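Uncharacterized protein (Wolinella succinogenes, PDB 3PU6) is of uncertain function but probably acts as an endopeptidase that matures and so activates hydrogenase. Local coordinates at residues R26-Q31 / G139-L144; P33-F38 / P56-V61; E74-D77 / R82-L85. All coordinates share one frame; numbering follows the deposited sequence.

Interactions 1 and 2 adjoin, with centres about 10 Å apart, on one face of the mixed β-sheet. Helices 20-31 and 128-147 meet in interaction 1; V28 of the first and I141 and L144 of the second pack on W35, V37 or V60 of strands 35-41 and 58-66, which supply interaction 2, and this brings an early and a late helix together on that face. Interaction 3 lies at the opposite edge of the sheet, its centre about 20 Å from that of interaction 1 and 18 Å from that of interaction 2; F75 of strand 73-77 still reaches R140 and L144. Interaction 2 precedes interaction 3 along the chain, both between the two segments of interaction 1.

Interaction 1. Residues R26-Q31 / G139-L144; sequences RLVEEQ and GRIKEL
K142 of helix 128-147 reaches across to Q31, the last residue of helix 20-31, and its side chain can be followed outward atom by atom. The first torsion (chi1 -70°) sets CG beside the backbone N, and the chain then runs extended to its amine. CB, CG and CD only carry the chain toward Q31; CE and NZ are the atoms that arrive beside Q31 OE1. At the tip, NZ donates a hydrogen bond to Q31 OE1 at 2.6 Å. The ammonium group lies in the carbonyl plane of the amide, with a C=O...N angle of 151°. Q31 is itself stretched beyond CG, so two long side chains, crossing at about a right angle, span the gap between the helices at its exposed margin. M32 packs against K142 beside this bridge.

Deeper down the contact turns apolar. CG2 of V28 meets CG2 of I141 at 4.0 Å, a single methyl-to-methyl touch between branches that cross almost perpendicularly. Both residues are buried: L138 adds to the packing on V28, and M32 to that on I141. The polar bridge outside and the aliphatic pair inside are part of the interface between helices 20-31 and 128-147, to which L27 adds by packing on F135 and L138. The two helices lie side by side over the same face of the sheet, as in a layered α/β sandwich.

Interaction 2. Residues P33-F38 / P56-V61; sequences PEWSVF and PDVIVV
E34 OE1 forms a salt bridge with K5 NZ of strand 5-10, and the next residue, W35, carries the contact by reaching across that strand to V60 and V58. A torsion about CA-CB that puts CG beside the backbone N (chi1 -75°) combines with a chi2 of 76° to send the six-membered ring toward strand 58-66, although the side chain sets out in another direction. V60 receives it: CG2 lies at the ring edge, near the indole plane, 3.9 Å from W35 CH2 and 4.0 Å from W35 CZ3. The methyl therefore abuts the rim of the ring instead of lying over its face. CG1 of V58 makes a looser apolar contact, 4.5 Å from W35 CH2, and approaches the ring obliquely.

The backbones stay apart, W35 CA and V58 CA being 9.6 Å from each other, because strand 5-10 runs between these two strands, parallel to both. S36 and F38 make backbone hydrogen bonds with its residues K5, L7 and C9. The connection from strand 35-41 through helix 48-54 to strand 58-66 is thus a β-α-β crossover that passes over strand 5-10, and the tryptophan reaches across the same strand on the other face of the sheet.

V58 and V60 point toward the segment 33-38 and I59 away from it. I141 and L144 of helix 128-147 pack on both W35 and V60. At the pyrrole side of the indole, W35 NE1 makes a weak hydrogen bond with D145 OD1 of the same helix, while the benzene side is the one turned to the two valines.

Interaction 3. Residues E74-D77 / R82-L85; sequences EFLD and RTYL
Strand 73-77 ends at D77, and after a brief turn the chain enters helix 81-85, which brings T83 back to face the strand end, with D77 CA and T83 CA 7.3 Å apart. The meeting is made by one threonine. Its chi1 of -55° sets OG1 beside the backbone N and leaves CG2 anti to it, and this methyl touches L76 CD2 at 4.0 Å, with L76 CB slightly farther from the same CG2, at 4.2 Å. The two side chains meet slantwise. T83 CG2 also lies 4.0 Å from the carbonyl oxygen of D77, and T83 CB stands at a like distance from that oxygen, so the threonine rests against both the leucine and the strand's last carbonyl through van der Waals contact.

The polar groups look to the turn and beyond. T83 OG1 is hydrogen-bonded to D80 OD2, just ahead of the helix. D77 OD1 accepts a hydrogen bond from S79 N, an Asx turn that bends the chain as it leaves the strand, while D77 OD2 forms a salt bridge with K106 NZ.

Here an edge strand is followed, through the Asx turn at D77, by a short helix packed back on the strand's end. Strand 73-77 runs antiparallel to strand 106-114 and is, within this chain, an outermost strand of the mixed sheet of an α/β fold.

Interaction 1. Residues R26-Q31 / G139-L144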
ATOM      1  N   ARG A  26      -5.639  -0.386  -8.145  1.00 37.09           N
ATOM      2  CA  ARG A  26      -6.331  -0.197  -9.398  1.00 37.79           C
ATOM      3  C   ARG A  26      -6.858   1.215  -9.542  1.00 39.77           C
ATOM      4  O   ARG A  26      -6.982   1.714 -10.655  1.00 41.69           O
ATOM      5  CB  ARG A  26      -7.483  -1.182  -9.511  1.00 38.47           C
ATOM      6  CG  ARG A  26      -7.025  -2.601  -9.630  1.00 38.75           C
ATOM      7  CD  ARG A  26      -8.176  -3.555  -9.873  1.00 40.91           C
ATOM      8  NE  ARG A  26      -7.669  -4.893 -10.178  1.00 44.57           N
ATOM      9  CZ  ARG A  26      -7.632  -5.905  -9.313  1.00 43.39           C
ATOM     10  NH1 ARG A  26      -8.094  -5.745  -8.078  1.00 40.26           N
ATOM     11  NH2 ARG A  26      -7.140  -7.081  -9.688  1.00 43.60           N
ATOM     12  N   LEU A  27      -7.186   1.855  -8.422  1.00 39.39           N
ATOM     13  CA  LEU A  27      -7.720   3.215  -8.466  1.00 40.41           C
ATOM     14  C   LEU A  27      -6.633   4.201  -8.857  1.00 40.62           C
ATOM     15  O   LEU A  27      -6.846   5.064  -9.705  1.00 41.24           O
ATOM     16  CB  LEU A  27      -8.358   3.616  -7.136  1.00 38.66           C
ATOM     17  CG  LEU A  27      -9.552   2.770  -6.690  1.00 39.43           C
ATOM     18  CD1 LEU A  27     -10.045   3.200  -5.300  1.00 35.72           C
ATOM     19  CD2 LEU A  27     -10.661   2.837  -7.717  1.00 37.49           C
ATOM     20  N   VAL A  28      -5.465   4.054  -8.239  1.00 40.18           N
ATOM     21  CA  VAL A  28      -4.336   4.938  -8.500  1.00 42.07           C
ATOM     22  C   VAL A  28      -3.906   4.763  -9.950  1.00 43.07           C
ATOM     23  O   VAL A  28      -3.521   5.711 -10.631  1.00 43.39           O
ATOM     24  CB  VAL A  28      -3.152   4.647  -7.529  1.00 39.30           C
ATOM     25  CG1 VAL A  28      -1.875   5.358  -7.970  1.00 39.97           C
ATOM     26  CG2 VAL A  28      -3.519   5.045  -6.116  1.00 37.64           C
ATOM     27  N   GLU A  29      -3.995   3.524 -10.407  1.00 42.88           N
ATOM     28  CA  GLU A  29      -3.616   3.150 -11.751  1.00 41.71           C
ATOM     29  C   GLU A  29      -4.457   3.920 -12.763  1.00 44.63           C
ATOM     30  O   GLU A  29      -3.925   4.438 -13.746  1.00 44.57           O
ATOM     31  CB  GLU A  29      -3.847   1.659 -11.926  1.00 40.43           C
ATOM     32  CG  GLU A  29      -2.685   0.941 -12.534  1.00 41.62           C
ATOM     33  CD  GLU A  29      -3.038  -0.460 -12.918  1.00 44.89           C
ATOM     34  OE1 GLU A  29      -4.188  -0.883 -12.637  1.00 45.10           O
ATOM     35  OE2 GLU A  29      -2.168  -1.130 -13.510  1.00 48.11           O
ATOM     36  N   GLU A  30      -5.767   3.972 -12.510  1.00 44.44           N
ATOM     37  CA  GLU A  30      -6.719   4.721 -13.326  1.00 45.61           C
ATOM     38  C   GLU A  30      -6.533   6.217 -13.183  1.00 45.76           C
ATOM     39  O   GLU A  30      -6.298   6.915 -14.158  1.00 48.18           O
ATOM     40  CB  GLU A  30      -8.156   4.393 -12.930  1.00 45.24           C
ATOM     41  CG  GLU A  30      -8.655   3.081 -13.468  1.00 52.23           C
ATOM     42  CD  GLU A  30      -9.769   2.490 -12.609  1.00 56.67           C
ATOM     43  OE1 GLU A  30     -10.452   3.273 -11.904  1.00 54.63           O
ATOM     44  OE2 GLU A  30      -9.957   1.246 -12.640  1.00 59.11           O
ATOM     45  N   GLN A  31      -6.657   6.717 -11.964  1.00 45.53           N
ATOM     46  CA  GLN A  31      -6.697   8.155 -11.748  1.00 45.70           C
ATOM     47  C   GLN A  31      -5.342   8.861 -11.755  1.00 47.40           C
ATOM     48  O   GLN A  31      -5.276  10.075 -11.954  1.00 49.74           O
ATOM     49  CB  GLN A  31      -7.410   8.451 -10.444  1.00 44.99           C
ATOM     50  CG  GLN A  31      -8.762   7.791 -10.340  1.00 45.09           C
ATOM     51  CD  GLN A  31      -9.577   8.380  -9.219  1.00 46.79           C
ATOM     52  OE1 GLN A  31      -9.211   9.416  -8.647  1.00 46.62           O
ATOM     53  NE2 GLN A  31     -10.697   7.736  -8.897  1.00 45.33           N
ATOM     54  N   GLY A 139      -8.036   8.898  -1.536  1.00 35.95           N
ATOM     55  CA  GLY A 139      -8.028  10.272  -1.093  1.00 35.56           C
ATOM     56  C   GLY A 139      -6.663  10.667  -0.583  1.00 38.43           C
ATOM     57  O   GLY A 139      -6.094  11.675  -1.017  1.00 38.50           O
ATOM     58  N   ARG A 140      -6.125   9.860   0.330  1.00 37.02           N
ATOM     59  CA  ARG A 140      -4.860  10.184   0.988  1.00 36.13           C
ATOM     60  C   ARG A 140      -3.648  10.112   0.061  1.00 35.17           C
ATOM     61  O   ARG A 140      -2.659  10.816   0.271  1.00 34.57           O
ATOM     62  CB  ARG A 140      -4.657   9.301   2.222  1.00 37.09           C
ATOM     63  CG  ARG A 140      -5.933   9.110   3.034  1.00 37.19           C
ATOM     64  CD  ARG A 140      -6.393  10.412   3.680  1.00 38.49           C
ATOM     65  NE  ARG A 140      -5.421  10.868   4.674  1.00 40.54           N
ATOM     66  CZ  ARG A 140      -5.299  10.358   5.900  1.00 41.74           C
ATOM     67  NH1 ARG A 140      -6.099   9.365   6.303  1.00 38.23           N
ATOM     68  NH2 ARG A 140      -4.377  10.843   6.732  1.00 41.31           N
ATOM     69  N   ILE A 141      -3.724   9.268  -0.963  1.00 35.42           N
ATOM     70  CA  ILE A 141      -2.629   9.165  -1.931  1.00 36.05           C
ATOM     71  C   ILE A 141      -2.610  10.440  -2.727  1.00 35.78           C
ATOM     72  O   ILE A 141      -1.552  10.969  -3.037  1.00 35.53           O
ATOM     73  CB  ILE A 141      -2.773   7.952  -2.904  1.00 36.55           C
ATOM     74  CG1 ILE A 141      -2.394   6.659  -2.193  1.00 33.46           C
ATOM     75  CG2 ILE A 141      -1.849   8.108  -4.098  1.00 35.99           C
ATOM     76  CD1 ILE A 141      -0.951   6.646  -1.754  1.00 32.90           C
ATOM     77  N   LYS A 142      -3.804  10.926  -3.039  1.00 36.40           N
ATOM     78  CA  LYS A 142      -3.965  12.182  -3.742  1.00 37.59           C
ATOM     79  C   LYS A 142      -3.456  13.340  -2.888  1.00 37.47           C
ATOM     80  O   LYS A 142      -2.859  14.279  -3.414  1.00 37.91           O
ATOM     81  CB  LYS A 142      -5.426  12.399  -4.113  1.00 38.06           C
ATOM     82  CG  LYS A 142      -5.945  11.474  -5.189  1.00 39.02           C
ATOM     83  CD  LYS A 142      -7.442  11.643  -5.341  1.00 40.55           C
ATOM     84  CE  LYS A 142      -7.942  11.186  -6.704  1.00 43.24           C
ATOM     85  NZ  LYS A 142      -9.444  11.163  -6.763  1.00 42.74           N
ATOM     86  N   GLU A 143      -3.676  13.273  -1.574  1.00 36.83           N
ATOM     87  CA  GLU A 143      -3.195  14.326  -0.670  1.00 36.59           C
ATOM     88  C   GLU A 143      -1.676  14.310  -0.623  1.00 36.28           C
ATOM     89  O   GLU A 143      -1.030  15.362  -0.653  1.00 36.81           O
ATOM     90  CB  GLU A 143      -3.789  14.180   0.740  1.00 36.68           C
ATOM     91  CG  GLU A 143      -5.317  14.275   0.779  1.00 38.27           C
ATOM     92  CD  GLU A 143      -5.940  13.716   2.062  1.00 40.41           C
ATOM     93  OE1 GLU A 143      -5.283  13.783   3.132  1.00 38.13           O
ATOM     94  OE2 GLU A 143      -7.095  13.216   1.988  1.00 41.42           O
ATOM     95  N   LEU A 144      -1.111  13.106  -0.574  1.00 35.95           N
ATOM     96  CA  LEU A 144       0.338  12.941  -0.547  1.00 35.83           C
ATOM     97  C   LEU A 144       0.967  13.446  -1.831  1.00 34.93           C
ATOM     98  O   LEU A 144       2.027  14.065  -1.822  1.00 34.20           O
ATOM     99  CB  LEU A 144       0.700  11.478  -0.350  1.00 35.48           C
ATOM    100  CG  LEU A 144       2.183  11.228  -0.583  1.00 35.19           C
ATOM    101  CD1 LEU A 144       3.008  11.954   0.472  1.00 34.04           C
ATOM    102  CD2 LEU A 144       2.477   9.738  -0.618  1.00 35.05           C
TER

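Interaction 2. Residues P33-F38 / P56-V61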
ATOM      1  N   PRO A  33      -1.797   8.405 -13.310  1.00 47.31           N
ATOM      2  CA  PRO A  33      -0.822   7.898 -14.284  1.00 46.27           C
ATOM      3  C   PRO A  33       0.638   8.214 -13.940  1.00 46.49           C
ATOM      4  O   PRO A  33       1.522   7.465 -14.347  1.00 46.39           O
ATOM      5  CB  PRO A  33      -1.225   8.615 -15.573  1.00 47.92           C
ATOM      6  CG  PRO A  33      -2.672   8.954 -15.380  1.00 47.76           C
ATOM      7  CD  PRO A  33      -2.787   9.298 -13.936  1.00 47.67           C
ATOM      8  N   GLU A  34       0.893   9.302 -13.221  1.00 46.32           N
ATOM      9  CA  GLU A  34       2.260   9.627 -12.814  1.00 46.93           C
ATOM     10  C   GLU A  34       2.801   8.667 -11.750  1.00 45.46           C
ATOM     11  O   GLU A  34       4.012   8.624 -11.477  1.00 43.39           O
ATOM     12  CB  GLU A  34       2.334  11.058 -12.308  1.00 49.43           C
ATOM     13  CG  GLU A  34       2.279  12.085 -13.406  1.00 52.33           C
ATOM     14  CD  GLU A  34       2.616  13.471 -12.901  1.00 59.92           C
ATOM     15  OE1 GLU A  34       3.042  13.582 -11.726  1.00 58.16           O
ATOM     16  OE2 GLU A  34       2.452  14.445 -13.673  1.00 65.13           O
ATOM     17  N   TRP A  35       1.888   7.914 -11.139  1.00 43.70           N
ATOM     18  CA  TRP A  35       2.241   6.853 -10.205  1.00 40.27           C
ATOM     19  C   TRP A  35       2.371   5.541 -10.962  1.00 39.88           C
ATOM     20  O   TRP A  35       1.477   5.166 -11.734  1.00 40.67           O
ATOM     21  CB  TRP A  35       1.157   6.707  -9.129  1.00 40.34           C
ATOM     22  CG  TRP A  35       1.188   7.782  -8.118  1.00 40.96           C
ATOM     23  CD1 TRP A  35       0.755   9.070  -8.272  1.00 41.95           C
ATOM     24  CD2 TRP A  35       1.694   7.682  -6.787  1.00 38.63           C
ATOM     25  NE1 TRP A  35       0.965   9.780  -7.113  1.00 41.60           N
ATOM     26  CE2 TRP A  35       1.537   8.951  -6.186  1.00 39.33           C
ATOM     27  CE3 TRP A  35       2.265   6.650  -6.047  1.00 36.37           C
ATOM     28  CZ2 TRP A  35       1.928   9.207  -4.879  1.00 37.22           C
ATOM     29  CZ3 TRP A  35       2.655   6.908  -4.756  1.00 35.89           C
ATOM     30  CH2 TRP A  35       2.491   8.177  -4.183  1.00 36.35           C
ATOM     31  N   SER A  36       3.475   4.839 -10.757  1.00 36.29           N
ATOM     32  CA  SER A  36       3.530   3.467 -11.222  1.00 34.78           C
ATOM     33  C   SER A  36       3.174   2.538 -10.058  1.00 35.98           C
ATOM     34  O   SER A  36       3.750   2.630  -8.979  1.00 35.00           O
ATOM     35  CB  SER A  36       4.882   3.138 -11.847  1.00 33.28           C
ATOM     36  OG  SER A  36       5.897   3.104 -10.882  1.00 34.59           O
ATOM     37  N   VAL A  37       2.189   1.677 -10.292  1.00 36.11           N
ATOM     38  CA  VAL A  37       1.648   0.780  -9.284  1.00 33.39           C
ATOM     39  C   VAL A  37       2.198  -0.632  -9.452  1.00 34.66           C
ATOM     40  O   VAL A  37       2.121  -1.216 -10.529  1.00 33.95           O
ATOM     41  CB  VAL A  37       0.108   0.722  -9.354  1.00 33.11           C
ATOM     42  CG1 VAL A  37      -0.452  -0.091  -8.206  1.00 35.20           C
ATOM     43  CG2 VAL A  37      -0.471   2.107  -9.319  1.00 36.34           C
ATOM     44  N   PHE A  38       2.753  -1.174  -8.376  1.00 35.34           N
ATOM     45  CA  PHE A  38       3.258  -2.538  -8.374  1.00 34.63           C
ATOM     46  C   PHE A  38       2.407  -3.434  -7.494  1.00 34.18           C
ATOM     47  O   PHE A  38       2.353  -3.245  -6.289  1.00 33.85           O
ATOM     48  CB  PHE A  38       4.693  -2.560  -7.872  1.00 34.79           C
ATOM     49  CG  PHE A  38       5.657  -1.928  -8.804  1.00 37.17           C
ATOM     50  CD1 PHE A  38       5.225  -1.421 -10.021  1.00 36.67           C
ATOM     51  CD2 PHE A  38       7.002  -1.870  -8.495  1.00 39.39           C
ATOM     52  CE1 PHE A  38       6.112  -0.853 -10.905  1.00 36.69           C
ATOM     53  CE2 PHE A  38       7.901  -1.297  -9.381  1.00 40.32           C
ATOM     54  CZ  PHE A  38       7.453  -0.792 -10.589  1.00 39.25           C
ATOM     55  N   PRO A  56      12.885   4.505  -7.202  1.00 42.36           N
ATOM     56  CA  PRO A  56      11.828   5.494  -6.937  1.00 38.54           C
ATOM     57  C   PRO A  56      12.289   6.577  -5.974  1.00 37.38           C
ATOM     58  O   PRO A  56      13.203   6.333  -5.189  1.00 37.75           O
ATOM     59  CB  PRO A  56      10.716   4.664  -6.279  1.00 37.32           C
ATOM     60  CG  PRO A  56      11.031   3.248  -6.584  1.00 41.12           C
ATOM     61  CD  PRO A  56      12.519   3.157  -6.728  1.00 41.01           C
ATOM     62  N   ASP A  57      11.669   7.754  -6.044  1.00 36.87           N
ATOM     63  CA  ASP A  57      11.871   8.801  -5.041  1.00 37.06           C
ATOM     64  C   ASP A  57      10.955   8.518  -3.858  1.00 37.00           C
ATOM     65  O   ASP A  57      11.321   8.726  -2.704  1.00 36.97           O
ATOM     66  CB  ASP A  57      11.537  10.185  -5.601  1.00 36.71           C
ATOM     67  CG  ASP A  57      12.478  10.618  -6.712  1.00 39.23           C
ATOM     68  OD1 ASP A  57      13.705  10.637  -6.484  1.00 39.92           O
ATOM     69  OD2 ASP A  57      11.981  10.966  -7.811  1.00 40.10           O
ATOM     70  N   VAL A  58       9.756   8.042  -4.170  1.00 36.15           N
ATOM     71  CA  VAL A  58       8.747   7.740  -3.173  1.00 35.54           C
ATOM     72  C   VAL A  58       8.135   6.343  -3.340  1.00 35.38           C
ATOM     73  O   VAL A  58       7.638   5.994  -4.404  1.00 34.88           O
ATOM     74  CB  VAL A  58       7.605   8.745  -3.266  1.00 34.32           C
ATOM     75  CG1 VAL A  58       6.539   8.420  -2.250  1.00 34.22           C
ATOM     76  CG2 VAL A  58       8.133  10.134  -3.073  1.00 36.81           C
ATOM     77  N   ILE A  59       8.151   5.563  -2.268  1.00 35.30           N
ATOM     78  CA  ILE A  59       7.425   4.303  -2.215  1.00 34.35           C
ATOM     79  C   ILE A  59       6.334   4.354  -1.149  1.00 32.63           C
ATOM     80  O   ILE A  59       6.600   4.519   0.034  1.00 31.19           O
ATOM     81  CB  ILE A  59       8.341   3.102  -1.878  1.00 34.57           C
ATOM     82  CG1 ILE A  59       9.481   2.992  -2.884  1.00 35.62           C
ATOM     83  CG2 ILE A  59       7.524   1.820  -1.817  1.00 31.53           C
ATOM     84  CD1 ILE A  59      10.543   2.013  -2.479  1.00 37.75           C
ATOM     85  N   VAL A  60       5.099   4.215  -1.589  1.00 32.56           N
ATOM     86  CA  VAL A  60       4.011   3.950  -0.690  1.00 31.71           C
ATOM     87  C   VAL A  60       3.703   2.462  -0.764  1.00 32.36           C
ATOM     88  O   VAL A  60       3.459   1.919  -1.848  1.00 31.52           O
ATOM     89  CB  VAL A  60       2.768   4.746  -1.072  1.00 32.17           C
ATOM     90  CG1 VAL A  60       1.584   4.293  -0.252  1.00 30.60           C
ATOM     91  CG2 VAL A  60       3.020   6.222  -0.864  1.00 33.84           C
ATOM     92  N   VAL A  61       3.745   1.809   0.397  1.00 31.89           N
ATOM     93  CA  VAL A  61       3.397   0.401   0.516  1.00 31.28           C
ATOM     94  C   VAL A  61       2.061   0.311   1.233  1.00 29.87           C
ATOM     95  O   VAL A  61       1.961   0.687   2.379  1.00 30.34           O
ATOM     96  CB  VAL A  61       4.519  -0.424   1.239  1.00 31.46           C
ATOM     97  CG1 VAL A  61       4.940   0.225   2.538  1.00 31.61           C
ATOM     98  CG2 VAL A  61       4.077  -1.855   1.478  1.00 30.92           C
TER

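Interaction 3. Residues E74-D77 / R82-L85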
ATOM      1  N   GLU A  74      -3.897   3.965   8.706  1.00 32.08           N
ATOM      2  CA  GLU A  74      -2.613   4.429   9.189  1.00 31.53           C
ATOM      3  C   GLU A  74      -1.778   4.968   8.034  1.00 32.40           C
ATOM      4  O   GLU A  74      -1.638   4.310   7.009  1.00 32.32           O
ATOM      5  CB  GLU A  74      -1.868   3.303   9.893  1.00 32.32           C
ATOM      6  CG  GLU A  74      -0.645   3.784  10.662  1.00 34.06           C
ATOM      7  CD  GLU A  74      -0.972   4.935  11.622  1.00 36.20           C
ATOM      8  OE1 GLU A  74      -1.794   4.705  12.528  1.00 37.79           O
ATOM      9  OE2 GLU A  74      -0.430   6.065  11.473  1.00 36.15           O
ATOM     10  N   PHE A  75      -1.216   6.160   8.195  1.00 32.15           N
ATOM     11  CA  PHE A  75      -0.446   6.767   7.121  1.00 30.72           C
ATOM     12  C   PHE A  75       0.852   7.405   7.623  1.00 30.16           C
ATOM     13  O   PHE A  75       0.826   8.488   8.167  1.00 32.62           O
ATOM     14  CB  PHE A  75      -1.332   7.785   6.404  1.00 32.55           C
ATOM     15  CG  PHE A  75      -0.904   8.082   4.997  1.00 32.22           C
ATOM     16  CD1 PHE A  75      -0.244   7.128   4.243  1.00 31.11           C
ATOM     17  CD2 PHE A  75      -1.180   9.313   4.423  1.00 32.04           C
ATOM     18  CE1 PHE A  75       0.144   7.405   2.945  1.00 32.60           C
ATOM     19  CE2 PHE A  75      -0.791   9.597   3.130  1.00 32.42           C
ATOM     20  CZ  PHE A  75      -0.125   8.652   2.391  1.00 32.64           C
ATOM     21  N   LEU A  76       1.988   6.739   7.440  1.00 30.03           N
ATOM     22  CA  LEU A  76       3.224   7.170   8.095  1.00 30.82           C
ATOM     23  C   LEU A  76       4.458   7.221   7.204  1.00 32.28           C
ATOM     24  O   LEU A  76       4.636   6.383   6.336  1.00 32.17           O
ATOM     25  CB  LEU A  76       3.533   6.236   9.255  1.00 32.52           C
ATOM     26  CG  LEU A  76       2.477   6.001  10.329  1.00 31.70           C
ATOM     27  CD1 LEU A  76       2.545   4.579  10.729  1.00 31.62           C
ATOM     28  CD2 LEU A  76       2.729   6.875  11.522  1.00 32.50           C
ATOM     29  N   ASP A  77       5.333   8.185   7.457  1.00 33.09           N
ATOM     30  CA  ASP A  77       6.577   8.313   6.718  1.00 34.46           C
ATOM     31  C   ASP A  77       7.698   7.620   7.460  1.00 36.42           C
ATOM     32  O   ASP A  77       8.234   8.177   8.420  1.00 37.46           O
ATOM     33  CB  ASP A  77       6.937   9.788   6.553  1.00 37.12           C
ATOM     34  CG  ASP A  77       8.357   9.998   6.034  1.00 40.43           C
ATOM     35  OD1 ASP A  77       8.948   9.051   5.452  1.00 37.97           O
ATOM     36  OD2 ASP A  77       8.871  11.128   6.210  1.00 41.06           O
ATOM     37  N   ARG A  82      12.464   8.030  14.311  1.00 42.91           N
ATOM     38  CA  ARG A  82      11.640   7.878  15.486  1.00 43.63           C
ATOM     39  C   ARG A  82      10.387   7.077  15.136  1.00 43.23           C
ATOM     40  O   ARG A  82      10.029   6.116  15.823  1.00 43.36           O
ATOM     41  CB  ARG A  82      11.266   9.262  15.987  1.00 43.16           C
ATOM     42  CG  ARG A  82      10.893   9.304  17.422  1.00 45.30           C
ATOM     43  CD  ARG A  82      11.010  10.713  17.963  1.00 47.67           C
ATOM     44  NE  ARG A  82      10.269  10.832  19.217  1.00 51.31           N
ATOM     45  CZ  ARG A  82       9.151  11.538  19.368  1.00 49.25           C
ATOM     46  NH1 ARG A  82       8.650  12.229  18.353  1.00 44.95           N
ATOM     47  NH2 ARG A  82       8.542  11.567  20.549  1.00 52.38           N
ATOM     48  N   THR A  83       9.741   7.478  14.044  1.00 40.92           N
ATOM     49  CA  THR A  83       8.539   6.824  13.540  1.00 39.05           C
ATOM     50  C   THR A  83       8.796   5.368  13.155  1.00 40.33           C
ATOM     51  O   THR A  83       8.051   4.471  13.539  1.00 41.37           O
ATOM     52  CB  THR A  83       7.976   7.586  12.331  1.00 37.46           C
ATOM     53  OG1 THR A  83       7.765   8.951  12.693  1.00 37.51           O
ATOM     54  CG2 THR A  83       6.670   6.996  11.872  1.00 35.06           C
ATOM     55  N   TYR A  84       9.851   5.127  12.396  1.00 40.27           N
ATOM     56  CA  TYR A  84      10.198   3.759  12.058  1.00 42.21           C
ATOM     57  C   TYR A  84      10.326   2.931  13.337  1.00 43.98           C
ATOM     58  O   TYR A  84       9.760   1.831  13.452  1.00 44.20           O
ATOM     59  CB  TYR A  84      11.507   3.714  11.279  1.00 41.95           C
ATOM     60  CG  TYR A  84      11.931   2.313  10.941  1.00 43.48           C
ATOM     61  CD1 TYR A  84      11.205   1.557  10.032  1.00 44.03           C
ATOM     62  CD2 TYR A  84      13.050   1.738  11.537  1.00 44.96           C
ATOM     63  CE1 TYR A  84      11.580   0.261   9.720  1.00 47.61           C
ATOM     64  CE2 TYR A  84      13.438   0.442  11.234  1.00 45.44           C
ATOM     65  CZ  TYR A  84      12.698  -0.299  10.322  1.00 48.09           C
ATOM     66  OH  TYR A  84      13.069  -1.594   9.999  1.00 46.82           O
ATOM     67  N   LEU A  85      11.064   3.485  14.297  1.00 43.05           N
ATOM     68  CA  LEU A  85      11.346   2.811  15.560  1.00 45.95           C
ATOM     69  C   LEU A  85      10.096   2.360  16.320  1.00 46.52           C
ATOM     70  O   LEU A  85      10.060   1.247  16.841  1.00 46.04           O
ATOM     71  CB  LEU A  85      12.221   3.688  16.465  1.00 47.79           C
ATOM     72  CG  LEU A  85      13.639   4.007  15.972  1.00 50.49           C
ATOM     73  CD1 LEU A  85      14.364   4.931  16.955  1.00 50.36           C
ATOM     74  CD2 LEU A  85      14.448   2.734  15.700  1.00 47.26           C
TER